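Local coordinates for giardin subunit alpha-1 (Giardia intestinalis, PDB 4EVH), which binds calcium and, in its presence, phospholipids such as phosphatidylserine, and takes part in attachment of the parasite to the intestinal mucosa and in cytoskeletal reorganisation, at residues Cys237-Lys242 and Glu277-Lys282; Glu63-Met68 and Arg247-Thr252; Tyr30-Arg35 and Val256-Gly261. All blocks are in the same frame, centred on the assembly; numbering follows the deposited sequence.

Contact 1: residues Cys237-Lys242 and Glu277-Lys282; sequences CACNDK and ERCFDK. With CA (calcium ion), chain C.
Ala238 sets its methyl group and its carbonyl oxygen against the far end of the Phe280 ring. Its CB lies 4.2 Å from Phe280 CZ, and Ala238 O is 3.8 Å from the same ring atom. The backbone of Ala238 is also hydrogen-bonded to that of Asp244. Met248 of helix 245-255 touches both side chains, and Ala285 and Leu288 of helix 284-291 also pack on the ring. Cys239 follows as the residue of closest backbone approach, its CA 5.6 Å from that of Cys279. Its SG reaches Cys279 SG at 3.0 Å and comes to 4.1 Å from Phe280 CE2. The sulfur pair is longer than a disulfide bond but short for plain packing, and at this resolution its exact spacing is doubtful. Toward the phenyl ring the Cys239 sulfur makes an oblique sulfur-aromatic contact, 68° off the ring normal. Phe280 CG is anti to its own carbonyl carbon (chi1 -64°), which carries the ring off the end of helix 272-279 toward helix 227-240. Both segments belong to the predicted fourth annexin repeat, and the contact brings the C-terminal ends of these two helices together, partly buried. After Asn240 the first helix ends: Asp241 N still bonds to Cys237 O at 2.9 Å, but Asp241 itself has left helical geometry. Lys242 then takes a left-handed conformation with positive phi (63°), and its backbone passes beside that of Cys279. In the second segment, past the end of helix 272-279, Asp281 turns to a different task. Its OD1 binds a calcium ion at 2.9 Å, a site to which Glu63 OE2 also contributes, while Asp281 OD2 accepts a hydrogen bond from Arg283 N in the turn leading to helix 284-291.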
# COMPACT_ATOMS: atom_id res chain seq x y z
N CYS A 237 -7.11 1.24 -9.95
CA CYS A 237 -7.49 -0.17 -10.07
C CYS A 237 -8.68 -0.46 -9.18
O CYS A 237 -9.59 -1.20 -9.55
CB CYS A 237 -6.34 -1.08 -9.67
SG CYS A 237 -4.99 -1.15 -10.83
N ALA A 238 -8.65 0.11 -7.98
CA ALA A 238 -9.72 -0.09 -7.02
C ALA A 238 -10.99 0.52 -7.58
O ALA A 238 -12.10 0.08 -7.29
CB ALA A 238 -9.35 0.53 -5.69
N CYS A 239 -10.84 1.54 -8.42
CA CYS A 239 -11.99 2.21 -8.98
C CYS A 239 -12.61 1.38 -10.10
O CYS A 239 -13.83 1.25 -10.18
CB CYS A 239 -11.62 3.61 -9.47
SG CYS A 239 -12.49 4.93 -8.57
N ASN A 240 -11.76 0.80 -10.94
CA ASN A 240 -12.25 0.05 -12.09
C ASN A 240 -12.77 -1.32 -11.71
O ASN A 240 -13.65 -1.86 -12.39
CB ASN A 240 -11.18 -0.05 -13.18
CG ASN A 240 -10.70 1.31 -13.66
OD1 ASN A 240 -11.31 2.35 -13.37
ND2 ASN A 240 -9.60 1.32 -14.41
N ASP A 241 -12.23 -1.89 -10.64
CA ASP A 241 -12.72 -3.17 -10.13
C ASP A 241 -13.96 -2.91 -9.29
O ASP A 241 -14.19 -3.54 -8.26
CB ASP A 241 -11.64 -3.90 -9.35
CG ASP A 241 -10.50 -4.36 -10.25
OD1 ASP A 241 -10.45 -3.91 -11.43
OD2 ASP A 241 -9.67 -5.17 -9.78
N LYS A 242 -14.73 -1.92 -9.76
CA LYS A 242 -16.06 -1.60 -9.28
C LYS A 242 -16.12 -1.15 -7.82
O LYS A 242 -16.99 -1.58 -7.06
CB LYS A 242 -17.04 -2.75 -9.54
CG LYS A 242 -17.88 -2.57 -10.79
CD LYS A 242 -18.85 -3.74 -10.97
CE LYS A 242 -19.78 -3.55 -12.16
NZ LYS A 242 -19.04 -3.51 -13.45
N GLU A 277 -16.17 9.54 -5.90
CA GLU A 277 -17.56 9.94 -5.79
C GLU A 277 -18.34 8.91 -6.57
O GLU A 277 -19.35 8.38 -6.10
CB GLU A 277 -17.79 11.32 -6.41
CG GLU A 277 -18.11 12.41 -5.41
CD GLU A 277 -19.41 12.15 -4.67
OE1 GLU A 277 -20.24 11.38 -5.21
OE2 GLU A 277 -19.60 12.68 -3.55
N ARG A 278 -17.82 8.63 -7.75
CA ARG A 278 -18.44 7.74 -8.73
C ARG A 278 -18.44 6.26 -8.33
O ARG A 278 -19.50 5.67 -8.15
CB ARG A 278 -17.72 7.91 -10.07
CG ARG A 278 -18.56 7.56 -11.29
CD ARG A 278 -17.68 7.38 -12.51
NE ARG A 278 -17.21 6.00 -12.59
CZ ARG A 278 -15.93 5.65 -12.65
NH1 ARG A 278 -14.99 6.58 -12.65
NH2 ARG A 278 -15.60 4.36 -12.72
N CYS A 279 -17.26 5.67 -8.23
CA CYS A 279 -17.08 4.23 -8.00
C CYS A 279 -17.50 3.69 -6.65
O CYS A 279 -17.82 2.51 -6.53
CB CYS A 279 -15.62 3.86 -8.17
SG CYS A 279 -15.04 3.88 -9.84
N PHE A 280 -17.41 4.51 -5.61
CA PHE A 280 -17.72 4.02 -4.27
C PHE A 280 -19.02 4.58 -3.76
O PHE A 280 -19.38 5.73 -4.03
CB PHE A 280 -16.57 4.30 -3.29
CG PHE A 280 -15.31 3.58 -3.65
CD1 PHE A 280 -15.06 2.32 -3.15
CD2 PHE A 280 -14.39 4.16 -4.50
CE1 PHE A 280 -13.90 1.64 -3.49
CE2 PHE A 280 -13.23 3.48 -4.85
CZ PHE A 280 -12.99 2.22 -4.34
N ASP A 281 -19.74 3.76 -3.01
CA ASP A 281 -21.06 4.17 -2.57
C ASP A 281 -21.06 5.32 -1.55
O ASP A 281 -20.00 5.79 -1.08
CB ASP A 281 -21.84 2.97 -2.03
CG ASP A 281 -21.79 2.88 -0.54
OD1 ASP A 281 -20.77 2.39 -0.01
OD2 ASP A 281 -22.78 3.31 0.09
N LYS A 282 -22.27 5.76 -1.21
CA LYS A 282 -22.53 6.92 -0.38
C LYS A 282 -22.02 6.80 1.06
O LYS A 282 -21.98 7.77 1.78
CB LYS A 282 -24.04 7.14 -0.36
CG LYS A 282 -24.49 8.56 -0.12
CD LYS A 282 -26.03 8.64 -0.19
CE LYS A 282 -26.70 7.61 0.72
NZ LYS A 282 -28.20 7.70 0.68
CA CA C . -20.73 -0.05 1.53

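Contact 2: residues Glu63-Met68 and Arg247-Thr252; sequences EESLLM and RMRRIT. With CA (calcium ion), chain C; CA (calcium ion), chain B.
Leu66 overlaps the aliphatic part of Arg249: its CD1 lies 3.5 Å from Arg249 CG and also rests against the backbone carbonyl of that arginine. With CG anti to the backbone N (chi1 -166°), the isobutyl group leans across to the second helix, where the same methyl reaches Thr252 CB at 4.1 Å. Arg249 in turn reaches over to the first helix. Its chain bends at chi2 and runs alongside Ser65, placing NE 3.3 Å from Ser65 CB, with Ser65 OG over one face of the guanidinium group and Leu66 N near the plane at its edge. The charge is met by Asp69, whose OD2 forms a salt bridge with Arg249 NE just beyond this segment of the first helix. Thr252 turns its hydroxyl back along its own helix and donates to Met248 O at 2.6 Å, in the carbonyl plane. That oxygen also receives Thr252 N, while Trp292 NE1 bonds to the hydroxyl, so the polar group is satisfied within a buried contact. At the start of the first segment two carboxylates serve metal ions: Glu63 OE2 binds one calcium at 2.8 Å, together with Asp281, and Glu64 OE2 binds another at 2.6 Å, together with Lys55 O and a water. The axes of segments 63-68 and 247-252 run almost parallel, 7° apart, with a closest approach of 9.3 Å. This side-by-side pairing of helices 62-69 and 245-255 joins the predicted repeats 1 and 4, as in the annexin fold, where these two repeats pack together as a module.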
# COMPACT_ATOMS: atom_id res chain seq x y z
N GLU A 63 -16.00 0.05 5.79
CA GLU A 63 -15.96 1.42 6.32
C GLU A 63 -15.59 1.44 7.80
O GLU A 63 -14.86 2.32 8.28
CB GLU A 63 -17.31 2.11 6.12
CG GLU A 63 -17.66 2.43 4.70
CD GLU A 63 -18.62 1.43 4.08
OE1 GLU A 63 -18.99 0.43 4.72
OE2 GLU A 63 -19.01 1.66 2.93
N GLU A 64 -16.12 0.46 8.52
CA GLU A 64 -15.88 0.26 9.94
C GLU A 64 -14.45 -0.18 10.17
O GLU A 64 -13.67 0.49 10.87
CB GLU A 64 -16.84 -0.81 10.47
CG GLU A 64 -16.69 -1.13 11.94
CD GLU A 64 -17.46 -2.36 12.33
OE1 GLU A 64 -17.37 -3.37 11.60
OE2 GLU A 64 -18.14 -2.32 13.37
N SER A 65 -14.11 -1.31 9.58
CA SER A 65 -12.78 -1.87 9.67
C SER A 65 -11.73 -0.83 9.30
O SER A 65 -10.64 -0.81 9.86
CB SER A 65 -12.64 -3.11 8.77
OG SER A 65 -13.33 -4.22 9.31
N LEU A 66 -12.06 0.04 8.36
CA LEU A 66 -11.10 1.05 7.91
C LEU A 66 -10.71 1.97 9.06
O LEU A 66 -9.54 2.12 9.41
CB LEU A 66 -11.65 1.87 6.75
CG LEU A 66 -10.58 2.68 6.04
CD1 LEU A 66 -9.49 1.72 5.62
CD2 LEU A 66 -11.14 3.42 4.85
N LEU A 67 -11.73 2.57 9.65
CA LEU A 67 -11.57 3.48 10.77
C LEU A 67 -10.91 2.82 11.98
O LEU A 67 -10.31 3.50 12.81
CB LEU A 67 -12.94 4.06 11.15
CG LEU A 67 -13.56 4.85 10.00
CD1 LEU A 67 -15.04 5.15 10.24
CD2 LEU A 67 -12.76 6.13 9.75
N MET A 68 -11.02 1.49 12.07
CA MET A 68 -10.37 0.80 13.17
C MET A 68 -8.90 0.70 12.91
O MET A 68 -8.09 1.12 13.74
CB MET A 68 -10.97 -0.57 13.40
CG MET A 68 -12.20 -0.51 14.27
SD MET A 68 -13.28 -1.91 14.02
CE MET A 68 -12.41 -3.25 14.83
N ARG A 247 -9.43 -3.67 -1.23
CA ARG A 247 -8.21 -2.97 -1.61
C ARG A 247 -8.14 -1.58 -0.98
O ARG A 247 -7.11 -1.19 -0.42
CB ARG A 247 -8.14 -2.79 -3.13
CG ARG A 247 -7.09 -1.77 -3.58
CD ARG A 247 -5.90 -2.44 -4.22
NE ARG A 247 -6.18 -2.74 -5.61
CZ ARG A 247 -5.64 -3.74 -6.30
NH1 ARG A 247 -4.76 -4.56 -5.72
NH2 ARG A 247 -5.99 -3.92 -7.58
N MET A 248 -9.23 -0.83 -1.11
CA MET A 248 -9.24 0.54 -0.66
C MET A 248 -9.07 0.61 0.84
O MET A 248 -8.57 1.60 1.36
CB MET A 248 -10.53 1.26 -1.08
CG MET A 248 -10.49 1.84 -2.45
SD MET A 248 -9.09 2.94 -2.75
CE MET A 248 -9.58 4.40 -1.86
N ARG A 249 -9.48 -0.44 1.53
CA ARG A 249 -9.41 -0.46 2.99
C ARG A 249 -8.03 -0.91 3.47
O ARG A 249 -7.48 -0.38 4.43
CB ARG A 249 -10.53 -1.32 3.57
CG ARG A 249 -10.43 -1.58 5.05
CD ARG A 249 -10.18 -3.05 5.34
NE ARG A 249 -10.06 -3.30 6.77
CZ ARG A 249 -9.76 -4.49 7.30
NH1 ARG A 249 -9.54 -5.54 6.53
NH2 ARG A 249 -9.66 -4.61 8.62
N ARG A 250 -7.47 -1.89 2.78
CA ARG A 250 -6.10 -2.32 3.02
C ARG A 250 -5.14 -1.14 2.88
O ARG A 250 -4.38 -0.87 3.80
CB ARG A 250 -5.69 -3.46 2.07
CG ARG A 250 -6.41 -4.79 2.32
CD ARG A 250 -5.82 -5.94 1.52
NE ARG A 250 -5.89 -5.74 0.08
CZ ARG A 250 -6.92 -6.08 -0.70
NH1 ARG A 250 -8.01 -6.65 -0.20
NH2 ARG A 250 -6.86 -5.84 -2.01
N ILE A 251 -5.18 -0.44 1.75
CA ILE A 251 -4.15 0.56 1.46
C ILE A 251 -4.32 1.89 2.21
O ILE A 251 -3.33 2.54 2.55
CB ILE A 251 -3.98 0.83 -0.06
CG1 ILE A 251 -5.27 1.38 -0.67
CG2 ILE A 251 -3.51 -0.41 -0.79
CD1 ILE A 251 -5.15 1.70 -2.16
N THR A 252 -5.58 2.27 2.46
CA THR A 252 -5.86 3.54 3.16
C THR A 252 -5.50 3.43 4.64
O THR A 252 -4.58 4.10 5.10
CB THR A 252 -7.34 3.98 3.01
OG1 THR A 252 -7.70 4.03 1.63
CG2 THR A 252 -7.58 5.35 3.65
CA CA C . -20.73 -0.05 1.53
CA CA B . -20.06 -2.86 14.99
O HOH W 1 -21.73 -2.17 16.82

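Contact 3: residues Tyr30-Arg35 and Val256-Gly261; sequences YSAESR and VDKCLG
The N-terminal end of helix 32-46, with Ser31 at the N-cap position, receives the carboxylate of Asp257 from the loop after helix 245-255. Ala32 N donates to Asp257 OD2 at 2.9 Å in a nearly straight bond (166°), arriving from above the carboxylate plane. With CG between its backbone N and carbonyl carbon (chi1 61°), Asp257 holds its carboxylate up against Ala32 N, while CB packs against Ser31 CA. Lys258 NZ meets the same oxygen from the opposite face, at 2.6 Å, and forms a salt bridge with Glu33, its hydrogen bond to OE1 being weak at 3.3 Å. Asp257, Lys258 and Glu33 thus form a salt-bridge network that ties the predicted first annexin repeat to the fourth. The helix end and the lysine would both tend to keep Asp257 charged, and Lys258 NZ, bound to both, would offset the like charges of Glu33 OE1 and Asp257 OD2, 3.7 Å apart. The second carboxylate oxygen, Asp257 OD1, accepts from a water that in turn accepts from Arg35 NH2, at 2.8 Å. Two backbone carbonyls fix Arg35: NH1 donates to Tyr30 O at 3.0 Å, and NE bonds to Leu70 O.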
# COMPACT_ATOMS: atom_id res chain seq x y z
N TYR A 30 -3.99 13.41 11.02
CA TYR A 30 -2.76 13.01 11.69
C TYR A 30 -2.15 11.74 11.14
O TYR A 30 -2.85 10.77 10.86
CB TYR A 30 -3.00 12.85 13.19
CG TYR A 30 -3.69 14.02 13.83
CD1 TYR A 30 -2.98 15.10 14.30
CD2 TYR A 30 -5.08 14.04 13.95
CE1 TYR A 30 -3.62 16.17 14.89
CE2 TYR A 30 -5.73 15.10 14.53
CZ TYR A 30 -4.99 16.16 15.01
OH TYR A 30 -5.65 17.22 15.59
N SER A 31 -0.82 11.75 11.03
CA SER A 31 -0.05 10.62 10.54
C SER A 31 -0.22 9.41 11.44
O SER A 31 -0.73 9.52 12.55
CB SER A 31 1.44 10.98 10.48
OG SER A 31 2.02 11.00 11.77
N ALA A 32 0.24 8.27 10.95
CA ALA A 32 0.15 7.03 11.70
C ALA A 32 0.77 7.11 13.10
O ALA A 32 0.23 6.57 14.06
CB ALA A 32 0.78 5.91 10.90
N GLU A 33 1.91 7.78 13.21
CA GLU A 33 2.59 7.89 14.49
C GLU A 33 1.80 8.80 15.43
O GLU A 33 1.64 8.51 16.61
CB GLU A 33 4.03 8.40 14.32
CG GLU A 33 4.96 7.40 13.62
CD GLU A 33 4.85 7.37 12.07
OE1 GLU A 33 3.98 8.06 11.47
OE2 GLU A 33 5.66 6.64 11.46
N SER A 34 1.30 9.90 14.88
CA SER A 34 0.44 10.77 15.65
C SER A 34 -0.82 10.03 16.10
O SER A 34 -1.25 10.15 17.24
CB SER A 34 0.09 12.00 14.83
OG SER A 34 1.26 12.74 14.50
N ARG A 35 -1.40 9.24 15.21
CA ARG A 35 -2.60 8.48 15.56
C ARG A 35 -2.30 7.40 16.58
O ARG A 35 -3.18 7.02 17.35
CB ARG A 35 -3.30 7.92 14.32
CG ARG A 35 -3.71 9.01 13.33
CD ARG A 35 -4.61 8.49 12.22
NE ARG A 35 -4.21 7.16 11.76
CZ ARG A 35 -3.53 6.94 10.64
NH1 ARG A 35 -3.19 7.97 9.87
NH2 ARG A 35 -3.20 5.70 10.31
N VAL A 256 -2.22 5.85 4.30
CA VAL A 256 -2.61 7.16 3.77
C VAL A 256 -1.57 8.22 4.08
O VAL A 256 -1.15 8.95 3.19
CB VAL A 256 -3.94 7.68 4.33
CG1 VAL A 256 -4.68 8.42 3.23
CG2 VAL A 256 -4.77 6.57 4.87
N ASP A 257 -1.15 8.29 5.35
CA ASP A 257 -0.22 9.33 5.77
C ASP A 257 1.02 9.37 4.88
O ASP A 257 1.47 10.44 4.47
CB ASP A 257 0.13 9.22 7.27
CG ASP A 257 0.81 7.91 7.63
OD1 ASP A 257 0.46 6.87 7.03
OD2 ASP A 257 1.70 7.91 8.51
N LYS A 258 1.56 8.20 4.56
CA LYS A 258 2.78 8.12 3.76
C LYS A 258 2.55 8.48 2.28
O LYS A 258 3.51 8.81 1.58
CB LYS A 258 3.42 6.73 3.88
CG LYS A 258 3.59 6.22 5.31
CD LYS A 258 4.93 6.61 5.96
CE LYS A 258 4.99 6.23 7.46
NZ LYS A 258 4.12 7.09 8.33
N CYS A 259 1.30 8.43 1.83
CA CYS A 259 1.01 8.54 0.40
C CYS A 259 0.05 9.67 0.03
O CYS A 259 -0.77 9.50 -0.86
CB CYS A 259 0.38 7.25 -0.13
SG CYS A 259 1.38 5.75 -0.06
N LEU A 260 0.14 10.83 0.68
CA LEU A 260 -0.86 11.87 0.37
C LEU A 260 -0.75 12.53 -1.02
O LEU A 260 -1.73 13.10 -1.50
CB LEU A 260 -0.96 12.91 1.50
CG LEU A 260 -1.76 12.39 2.69
CD1 LEU A 260 -0.86 12.21 3.92
CD2 LEU A 260 -2.89 13.33 2.99
N GLY A 261 0.40 12.43 -1.67
CA GLY A 261 0.58 12.99 -2.99
C GLY A 261 -0.12 12.24 -4.12
O GLY A 261 -0.06 12.63 -5.30
O HOH W 2 -1.88 5.85 7.84

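In the fold
Contact 1 stays within the predicted fourth repeat, whereas contacts 2 and 3 both join the first repeat to the fourth. Contact 2 is buried and lies nearest the centre of the chain; contacts 1 and 3 are only partly buried. Helix 245-255 bears the second segment of contact 2 and leads into that of contact 3, the centres of contacts 2 and 3 lying about 14 Å apart. Contacts 1 and 2 touch directly and share a calcium ion, whereas contact 3 does not touch contact 1. Sulfur and aromatic packing in contact 1 gives way to leucine and arginine overlap in contact 2, then to charged and water-bridged bonds in contact 3.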